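Local coordinates for protein type II secretion chaperone CpaB (Acinetobacter nosocomialis M2, PDB 6O38) that binds the secreted metalloprotease CpaA as its type II secretion chaperone, probably readying it for export, at residues 126-139 with 142-156. Residues are numbered along the deposited sequence; the frame is centred on the assembly and turned at random.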
ATOM      1  N   ASN G 126       2.339   5.463  -2.670  1.00 58.38           N
ATOM      2  CA  ASN G 126       2.076   5.433  -1.239  1.00 57.93           C
ATOM      3  C   ASN G 126       1.538   6.775  -0.769  1.00 57.08           C
ATOM      4  O   ASN G 126       1.969   7.832  -1.240  1.00 57.88           O
ATOM      5  CB  ASN G 126       3.343   5.083  -0.463  1.00 61.04           C
ATOM      6  CG  ASN G 126       3.964   3.776  -0.923  1.00 62.16           C
ATOM      7  OD1 ASN G 126       5.179   3.597  -0.855  1.00 63.29           O
ATOM      8  ND2 ASN G 126       3.130   2.852  -1.390  1.00 62.06           N
ATOM      9  N   PHE G 127       0.600   6.718   0.174  1.00 58.82           N
ATOM     10  CA  PHE G 127      -0.038   7.897   0.746  1.00 58.21           C
ATOM     11  C   PHE G 127      -0.902   7.436   1.910  1.00 58.35           C
ATOM     12  O   PHE G 127      -1.072   6.236   2.145  1.00 58.65           O
ATOM     13  CB  PHE G 127      -0.877   8.648  -0.294  1.00 56.25           C
ATOM     14  CG  PHE G 127      -2.125   7.918  -0.714  1.00 54.45           C
ATOM     15  CD1 PHE G 127      -2.068   6.894  -1.647  1.00 54.42           C
ATOM     16  CD2 PHE G 127      -3.360   8.267  -0.187  1.00 53.47           C
ATOM     17  CE1 PHE G 127      -3.214   6.225  -2.036  1.00 53.51           C
ATOM     18  CE2 PHE G 127      -4.510   7.601  -0.573  1.00 52.47           C
ATOM     19  CZ  PHE G 127      -4.436   6.579  -1.500  1.00 52.53           C
ATOM     20  N   PHE G 128      -1.451   8.406   2.635  1.00 56.69           N
ATOM     21  CA  PHE G 128      -2.361   8.113   3.730  1.00 57.57           C
ATOM     22  C   PHE G 128      -3.465   9.158   3.763  1.00 56.53           C
ATOM     23  O   PHE G 128      -3.309  10.275   3.263  1.00 55.88           O
ATOM     24  CB  PHE G 128      -1.632   8.062   5.084  1.00 60.56           C
ATOM     25  CG  PHE G 128      -1.001   9.365   5.490  1.00 60.91           C
ATOM     26  CD1 PHE G 128       0.297   9.665   5.118  1.00 61.50           C
ATOM     27  CD2 PHE G 128      -1.704  10.283   6.255  1.00 60.95           C
ATOM     28  CE1 PHE G 128       0.881  10.861   5.492  1.00 62.03           C
ATOM     29  CE2 PHE G 128      -1.127  11.480   6.631  1.00 61.60           C
ATOM     30  CZ  PHE G 128       0.167  11.770   6.250  1.00 62.11           C
ATOM     31  N   THR G 129      -4.593   8.779   4.360  1.00 60.39           N
ATOM     32  CA  THR G 129      -5.743   9.661   4.486  1.00 59.61           C
ATOM     33  C   THR G 129      -6.295   9.558   5.898  1.00 62.43           C
ATOM     34  O   THR G 129      -6.364   8.465   6.466  1.00 64.87           O
ATOM     35  CB  THR G 129      -6.861   9.325   3.482  1.00 57.31           C
ATOM     36  OG1 THR G 129      -7.459   8.069   3.829  1.00 58.16           O
ATOM     37  CG2 THR G 129      -6.321   9.254   2.059  1.00 55.47           C
ATOM     38  N   ILE G 130      -6.688  10.699   6.456  1.00 62.69           N
ATOM     39  CA  ILE G 130      -7.337  10.765   7.760  1.00 64.95           C
ATOM     40  C   ILE G 130      -8.638  11.524   7.562  1.00 63.89           C
ATOM     41  O   ILE G 130      -8.624  12.730   7.283  1.00 63.05           O
ATOM     42  CB  ILE G 130      -6.461  11.443   8.822  1.00 66.74           C
ATOM     43  CG1 ILE G 130      -5.201  10.618   9.087  1.00 68.50           C
ATOM     44  CG2 ILE G 130      -7.246  11.646  10.109  1.00 68.58           C
ATOM     45  CD1 ILE G 130      -4.174  11.332   9.940  1.00 70.01           C
ATOM     46  N   THR G 131      -9.759  10.827   7.708  1.00 65.28           N
ATOM     47  CA  THR G 131     -11.082  11.408   7.527  1.00 65.10           C
ATOM     48  C   THR G 131     -11.787  11.396   8.876  1.00 67.81           C
ATOM     49  O   THR G 131     -11.940  10.334   9.491  1.00 69.61           O
ATOM     50  CB  THR G 131     -11.879  10.630   6.480  1.00 64.18           C
ATOM     51  OG1 THR G 131     -11.011  10.261   5.402  1.00 61.72           O
ATOM     52  CG2 THR G 131     -12.986  11.491   5.921  1.00 63.67           C
ATOM     53  N   GLN G 132     -12.214  12.572   9.330  1.00 68.48           N
ATOM     54  CA  GLN G 132     -12.626  12.768  10.712  1.00 70.82           C
ATOM     55  C   GLN G 132     -13.946  13.520  10.770  1.00 71.73           C
ATOM     56  O   GLN G 132     -14.100  14.563  10.127  1.00 71.09           O
ATOM     57  CB  GLN G 132     -11.553  13.538  11.484  1.00 71.38           C
ATOM     58  CG  GLN G 132     -11.889  13.816  12.934  1.00 73.98           C
ATOM     59  CD  GLN G 132     -10.671  14.236  13.731  1.00 75.01           C
ATOM     60  OE1 GLN G 132      -9.696  13.491  13.836  1.00 74.96           O
ATOM     61  NE2 GLN G 132     -10.715  15.440  14.287  1.00 76.40           N
ATOM     62  N   SER G 133     -14.888  12.991  11.542  1.00 71.84           N
ATOM     63  CA  SER G 133     -16.130  13.682  11.851  1.00 73.41           C
ATOM     64  C   SER G 133     -15.989  14.404  13.184  1.00 75.20           C
ATOM     65  O   SER G 133     -15.409  13.868  14.132  1.00 76.13           O
ATOM     66  CB  SER G 133     -17.305  12.704  11.911  1.00 74.99           C
ATOM     67  OG  SER G 133     -18.442  13.299  12.514  1.00 77.14           O
ATOM     68  N   GLN G 134     -16.497  15.634  13.243  1.00 74.95           N
ATOM     69  CA  GLN G 134     -16.428  16.413  14.473  1.00 77.48           C
ATOM     70  C   GLN G 134     -17.617  16.134  15.388  1.00 79.89           C
ATOM     71  O   GLN G 134     -17.444  15.971  16.599  1.00 82.04           O
ATOM     72  CB  GLN G 134     -16.324  17.909  14.163  1.00 79.56           C
ATOM     73  CG  GLN G 134     -16.225  18.762  15.419  1.00 83.91           C
ATOM     74  CD  GLN G 134     -14.818  18.782  15.988  1.00 84.20           C
ATOM     75  OE1 GLN G 134     -13.860  18.406  15.314  1.00 81.28           O
ATOM     76  NE2 GLN G 134     -14.690  19.217  17.238  1.00 88.00           N
ATOM     77  N   LYS G 135     -18.828  16.098  14.825  1.00 78.81           N
ATOM     78  CA  LYS G 135     -20.028  15.894  15.632  1.00 81.18           C
ATOM     79  C   LYS G 135     -19.941  14.585  16.406  1.00 80.62           C
ATOM     80  O   LYS G 135     -20.045  14.565  17.637  1.00 83.36           O
ATOM     81  CB  LYS G 135     -21.267  15.918  14.731  1.00 80.62           C
ATOM     82  CG  LYS G 135     -22.559  15.454  15.391  1.00 82.80           C
ATOM     83  CD  LYS G 135     -23.715  15.466  14.395  1.00 82.71           C
ATOM     84  CE  LYS G 135     -24.997  14.919  15.008  1.00 85.28           C
ATOM     85  NZ  LYS G 135     -25.530  15.800  16.081  1.00 88.31           N
ATOM     86  N   ASP G 136     -19.742  13.479  15.700  1.00 78.13           N
ATOM     87  CA  ASP G 136     -19.378  12.218  16.331  1.00 77.88           C
ATOM     88  C   ASP G 136     -17.859  12.113  16.331  1.00 76.45           C
ATOM     89  O   ASP G 136     -17.231  12.196  15.271  1.00 74.11           O
ATOM     90  CB  ASP G 136     -20.002  11.034  15.595  1.00 76.99           C
ATOM     91  CG  ASP G 136     -21.374  11.351  15.040  1.00 78.05           C
ATOM     92  OD1 ASP G 136     -22.122  12.103  15.699  1.00 80.18           O
ATOM     93  OD2 ASP G 136     -21.699  10.859  13.939  1.00 77.28           O
ATOM     94  N   HIS G 137     -17.271  11.911  17.509  1.00 77.05           N
ATOM     95  CA  HIS G 137     -15.817  11.858  17.619  1.00 76.48           C
ATOM     96  C   HIS G 137     -15.311  10.570  16.984  1.00 73.31           C
ATOM     97  O   HIS G 137     -14.892   9.638  17.678  1.00 73.85           O
ATOM     98  CB  HIS G 137     -15.372  11.973  19.078  1.00 80.01           C
ATOM     99  CG  HIS G 137     -15.717  13.287  19.710  1.00 83.61           C
ATOM    100  ND1 HIS G 137     -17.015  13.676  19.956  1.00 85.58           N
ATOM    101  CD2 HIS G 137     -14.932  14.305  20.138  1.00 85.90           C
ATOM    102  CE1 HIS G 137     -17.016  14.875  20.512  1.00 89.07           C
ATOM    103  NE2 HIS G 137     -15.764  15.279  20.633  1.00 89.33           N
ATOM    104  N   TYR G 138     -15.351  10.526  15.654  1.00 73.66           N
ATOM    105  CA  TYR G 138     -15.117   9.319  14.875  1.00 71.65           C
ATOM    106  C   TYR G 138     -14.120   9.633  13.771  1.00 69.48           C
ATOM    107  O   TYR G 138     -14.296  10.605  13.029  1.00 68.75           O
ATOM    108  CB  TYR G 138     -16.442   8.817  14.288  1.00 71.27           C
ATOM    109  CG  TYR G 138     -16.376   7.501  13.553  1.00 69.59           C
ATOM    110  CD1 TYR G 138     -16.446   6.298  14.241  1.00 70.11           C
ATOM    111  CD2 TYR G 138     -16.275   7.462  12.169  1.00 67.66           C
ATOM    112  CE1 TYR G 138     -16.401   5.091  13.574  1.00 68.56           C
ATOM    113  CE2 TYR G 138     -16.230   6.259  11.492  1.00 66.33           C
ATOM    114  CZ  TYR G 138     -16.292   5.077  12.199  1.00 66.64           C
ATOM    115  OH  TYR G 138     -16.246   3.878  11.529  1.00 65.09           O
ATOM    116  N   THR G 139     -13.075   8.814  13.667  1.00 69.35           N
ATOM    117  CA  THR G 139     -12.004   9.030  12.705  1.00 67.56           C
ATOM    118  C   THR G 139     -11.652   7.714  12.031  1.00 66.76           C
ATOM    119  O   THR G 139     -11.538   6.679  12.694  1.00 67.70           O
ATOM    120  CB  THR G 139     -10.758   9.620  13.384  1.00 68.45           C
ATOM    121  OG1 THR G 139     -11.098  10.858  14.020  1.00 69.89           O
ATOM    122  CG2 THR G 139      -9.656   9.871  12.365  1.00 66.72           C
ATOM    123  N   GLN G 142      -6.648   5.540   6.538  1.00 60.97           N
ATOM    124  CA  GLN G 142      -6.181   4.618   5.509  1.00 63.05           C
ATOM    125  C   GLN G 142      -4.686   4.839   5.334  1.00 62.88           C
ATOM    126  O   GLN G 142      -4.264   5.898   4.858  1.00 61.61           O
ATOM    127  CB  GLN G 142      -6.922   4.839   4.190  1.00 59.69           C
ATOM    128  CG  GLN G 142      -8.426   4.665   4.275  1.00 58.46           C
ATOM    129  CD  GLN G 142      -9.107   4.897   2.941  1.00 59.23           C
ATOM    130  OE1 GLN G 142      -8.450   5.002   1.905  1.00 60.19           O
ATOM    131  NE2 GLN G 142     -10.432   4.984   2.960  1.00 59.35           N
ATOM    132  N   ILE G 143      -3.889   3.853   5.728  1.00 59.26           N
ATOM    133  CA  ILE G 143      -2.436   3.931   5.641  1.00 59.41           C
ATOM    134  C   ILE G 143      -1.994   2.929   4.583  1.00 60.29           C
ATOM    135  O   ILE G 143      -2.100   1.713   4.783  1.00 60.82           O
ATOM    136  CB  ILE G 143      -1.769   3.658   6.995  1.00 59.48           C
ATOM    137  CG1 ILE G 143      -2.354   4.588   8.060  1.00 59.14           C
ATOM    138  CG2 ILE G 143      -0.261   3.835   6.895  1.00 59.76           C
ATOM    139  CD1 ILE G 143      -2.138   4.118   9.478  1.00 59.68           C
ATOM    140  N   PHE G 144      -1.498   3.436   3.457  1.00 59.25           N
ATOM    141  CA  PHE G 144      -1.111   2.611   2.317  1.00 59.81           C
ATOM    142  C   PHE G 144       0.399   2.693   2.135  1.00 60.35           C
ATOM    143  O   PHE G 144       0.924   3.724   1.700  1.00 60.72           O
ATOM    144  CB  PHE G 144      -1.844   3.058   1.053  1.00 60.29           C
ATOM    145  CG  PHE G 144      -3.339   2.974   1.159  1.00 59.92           C
ATOM    146  CD1 PHE G 144      -3.951   1.813   1.601  1.00 59.64           C
ATOM    147  CD2 PHE G 144      -4.133   4.057   0.820  1.00 60.14           C
ATOM    148  CE1 PHE G 144      -5.328   1.734   1.700  1.00 59.38           C
ATOM    149  CE2 PHE G 144      -5.510   3.983   0.918  1.00 59.92           C
ATOM    150  CZ  PHE G 144      -6.108   2.821   1.358  1.00 59.43           C
ATOM    151  N   THR G 145       1.091   1.607   2.461  1.00 60.67           N
ATOM    152  CA  THR G 145       2.526   1.486   2.257  1.00 61.38           C
ATOM    153  C   THR G 145       2.814   0.267   1.392  1.00 62.40           C
ATOM    154  O   THR G 145       1.950  -0.584   1.165  1.00 62.65           O
ATOM    155  CB  THR G 145       3.276   1.374   3.591  1.00 61.49           C
ATOM    156  OG1 THR G 145       3.046   0.082   4.163  1.00 62.08           O
ATOM    157  CG2 THR G 145       2.812   2.448   4.562  1.00 60.74           C
ATOM    158  N   GLU G 146       4.052   0.190   0.900  1.00 63.27           N
ATOM    159  CA  GLU G 146       4.468  -0.980   0.139  1.00 64.68           C
ATOM    160  C   GLU G 146       4.584  -2.221   1.016  1.00 65.33           C
ATOM    161  O   GLU G 146       4.549  -3.340   0.492  1.00 66.77           O
ATOM    162  CB  GLU G 146       5.806  -0.712  -0.559  1.00 65.63           C
ATOM    163  CG  GLU G 146       7.004  -0.604   0.379  1.00 66.22           C
ATOM    164  CD  GLU G 146       7.025   0.684   1.182  1.00 66.21           C
ATOM    165  OE1 GLU G 146       6.248   1.607   0.860  1.00 64.59           O
ATOM    166  OE2 GLU G 146       7.822   0.771   2.140  1.00 67.32           O
ATOM    167  N   LYS G 147       4.718  -2.047   2.332  1.00 64.70           N
ATOM    168  CA  LYS G 147       4.806  -3.173   3.252  1.00 65.70           C
ATOM    169  C   LYS G 147       3.443  -3.703   3.678  1.00 65.45           C
ATOM    170  O   LYS G 147       3.384  -4.739   4.348  1.00 66.69           O
ATOM    171  CB  LYS G 147       5.619  -2.785   4.490  1.00 65.65           C
ATOM    172  CG  LYS G 147       7.086  -2.505   4.199  1.00 68.25           C
ATOM    173  CD  LYS G 147       7.840  -2.120   5.462  1.00 68.82           C
ATOM    174  CE  LYS G 147       9.318  -1.899   5.177  1.00 72.31           C
ATOM    175  NZ  LYS G 147      10.070  -1.509   6.403  1.00 72.92           N
ATOM    176  N   GLY G 148       2.364  -3.026   3.325  1.00 65.08           N
ATOM    177  CA  GLY G 148       1.037  -3.452   3.730  1.00 63.89           C
ATOM    178  C   GLY G 148       0.112  -2.266   3.893  1.00 62.22           C
ATOM    179  O   GLY G 148       0.529  -1.110   3.911  1.00 61.47           O
ATOM    180  N   ASN G 149      -1.175  -2.580   4.017  1.00 61.96           N
ATOM    181  CA  ASN G 149      -2.232  -1.586   4.140  1.00 60.69           C
ATOM    182  C   ASN G 149      -2.926  -1.743   5.484  1.00 60.89           C
ATOM    183  O   ASN G 149      -3.236  -2.862   5.906  1.00 62.16           O
ATOM    184  CB  ASN G 149      -3.244  -1.727   3.003  1.00 60.82           C
ATOM    185  CG  ASN G 149      -2.590  -1.680   1.640  1.00 61.61           C
ATOM    186  OD1 ASN G 149      -1.796  -0.786   1.352  1.00 61.36           O
ATOM    187  ND2 ASN G 149      -2.911  -2.651   0.795  1.00 62.88           N
ATOM    188  N   TYR G 150      -3.168  -0.622   6.156  1.00 61.13           N
ATOM    189  CA  TYR G 150      -3.694  -0.638   7.512  1.00 61.47           C
ATOM    190  C   TYR G 150      -4.843   0.350   7.645  1.00 60.53           C
ATOM    191  O   TYR G 150      -4.764   1.482   7.160  1.00 59.58           O
ATOM    192  CB  TYR G 150      -2.590  -0.313   8.522  1.00 61.70           C
ATOM    193  CG  TYR G 150      -1.363  -1.172   8.335  1.00 63.09           C
ATOM    194  CD1 TYR G 150      -1.269  -2.423   8.930  1.00 64.76           C
ATOM    195  CD2 TYR G 150      -0.309  -0.740   7.544  1.00 63.00           C
ATOM    196  CE1 TYR G 150      -0.153  -3.216   8.748  1.00 66.17           C
ATOM    197  CE2 TYR G 150       0.810  -1.525   7.357  1.00 64.74           C
ATOM    198  CZ  TYR G 150       0.886  -2.760   7.963  1.00 66.23           C
ATOM    199  OH  TYR G 150       2.001  -3.547   7.780  1.00 68.15           O
ATOM    200  N   SER G 151      -5.910  -0.093   8.302  1.00 63.31           N
ATOM    201  CA  SER G 151      -7.082   0.727   8.561  1.00 62.41           C
ATOM    202  C   SER G 151      -7.224   0.965  10.057  1.00 62.17           C
ATOM    203  O   SER G 151      -6.974   0.066  10.866  1.00 63.75           O
ATOM    204  CB  SER G 151      -8.347   0.057   8.019  1.00 63.42           C
ATOM    205  OG  SER G 151      -8.557  -1.205   8.631  1.00 66.16           O
ATOM    206  N   ALA G 152      -7.627   2.180  10.421  1.00 65.95           N
ATOM    207  CA  ALA G 152      -7.834   2.555  11.815  1.00 65.25           C
ATOM    208  C   ALA G 152      -9.228   3.142  11.961  1.00 64.13           C
ATOM    209  O   ALA G 152      -9.577   4.097  11.260  1.00 62.08           O
ATOM    210  CB  ALA G 152      -6.774   3.558  12.283  1.00 63.20           C
ATOM    211  N   GLU G 153     -10.023   2.569  12.860  1.00 65.15           N
ATOM    212  CA  GLU G 153     -11.362   3.061  13.164  1.00 64.16           C
ATOM    213  C   GLU G 153     -11.385   3.503  14.621  1.00 63.95           C
ATOM    214  O   GLU G 153     -11.213   2.677  15.523  1.00 65.89           O
ATOM    215  CB  GLU G 153     -12.414   1.982  12.902  1.00 67.34           C
ATOM    216  CG  GLU G 153     -13.840   2.422  13.172  1.00 66.12           C
ATOM    217  CD  GLU G 153     -14.860   1.404  12.700  1.00 69.60           C
ATOM    218  OE1 GLU G 153     -14.450   0.295  12.297  1.00 73.79           O
ATOM    219  OE2 GLU G 153     -16.069   1.715  12.724  1.00 68.11           O
ATOM    220  N   ILE G 154     -11.605   4.797  14.846  1.00 69.12           N
ATOM    221  CA  ILE G 154     -11.481   5.403  16.165  1.00 69.31           C
ATOM    222  C   ILE G 154     -12.811   6.031  16.555  1.00 68.63           C
ATOM    223  O   ILE G 154     -13.491   6.640  15.723  1.00 68.00           O
ATOM    224  CB  ILE G 154     -10.350   6.452  16.195  1.00 68.69           C
ATOM    225  CG1 ILE G 154      -9.031   5.820  15.750  1.00 68.77           C
ATOM    226  CG2 ILE G 154     -10.202   7.048  17.584  1.00 70.87           C
ATOM    227  CD1 ILE G 154      -7.999   6.821  15.296  1.00 68.33           C
ATOM    228  N   LYS G 155     -13.181   5.877  17.827  1.00 70.86           N
ATOM    229  CA  LYS G 155     -14.415   6.438  18.365  1.00 71.81           C
ATOM    230  C   LYS G 155     -14.163   6.898  19.792  1.00 74.34           C
ATOM    231  O   LYS G 155     -13.816   6.083  20.653  1.00 75.29           O
ATOM    232  CB  LYS G 155     -15.555   5.416  18.323  1.00 71.38           C
ATOM    233  CG  LYS G 155     -16.820   5.861  19.041  1.00 72.45           C
ATOM    234  CD  LYS G 155     -17.615   6.859  18.215  1.00 72.00           C
ATOM    235  CE  LYS G 155     -18.890   7.272  18.933  1.00 73.39           C
ATOM    236  NZ  LYS G 155     -19.603   8.371  18.223  1.00 73.56           N
ATOM    237  N   ASP G 156     -14.341   8.199  20.035  1.00 73.55           N
ATOM    238  CA  ASP G 156     -14.188   8.796  21.365  1.00 76.51           C
ATOM    239  C   ASP G 156     -12.788   8.562  21.935  1.00 77.52           C
ATOM    240  O   ASP G 156     -12.618   8.189  23.096  1.00 79.57           O
ATOM    241  CB  ASP G 156     -15.264   8.283  22.326  1.00 77.72           C
ATOM    242  CG  ASP G 156     -16.664   8.677  21.898  1.00 77.24           C
ATOM    243  OD1 ASP G 156     -16.823   9.770  21.313  1.00 77.45           O
ATOM    244  OD2 ASP G 156     -17.606   7.896  22.147  1.00 76.91           O
TER
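Phe144 turns the edge of its ring, led by CD2, onto one face of Phe127, an offset edge-to-face pair with centroids 5.2 Å apart and planes at 61°. Phe127 has CG between its backbone N and carbonyl carbon (chi1 70°), which brings CZ within 3.4 Å of Phe144 CD2. Next along the same face, Thr129 OG1 lies 3.3 Å from Gln142 CB, a lateral contact between neighbouring strands. At the far end, Tyr138 OH donates to Glu153 OE2. That oxygen arrives at the ring edge, in the ring plane, with the carboxylate perpendicular to the ring; the extended glutamate, CG anti to its backbone N (chi1 -179°), spans the distance.

Beneath these side chains runs an antiparallel meander: strand 138-145 is central, bonded along one edge to 127-133, through Thr129 N to Gln142 O and Gln142 N to Thr129 O (both 2.9 Å), and along the other to 148-155, where Thr139 and Ile154 bond in both directions. Asp156 N to His137 O (2.8 Å) extends the second ladder. Phe128 and Ile143 point to the other face, where both touch Phe88 and Phe118.

CpaA covers the face bearing Tyr138 and Phe144, with Ala393 and Asn533 of that protease packed on them. Glu153 OE2 also takes a salt bridge from Arg397 of CpaA; together the two would favour the ionised carboxylate, consistent with Tyr138 positioning it for the protease.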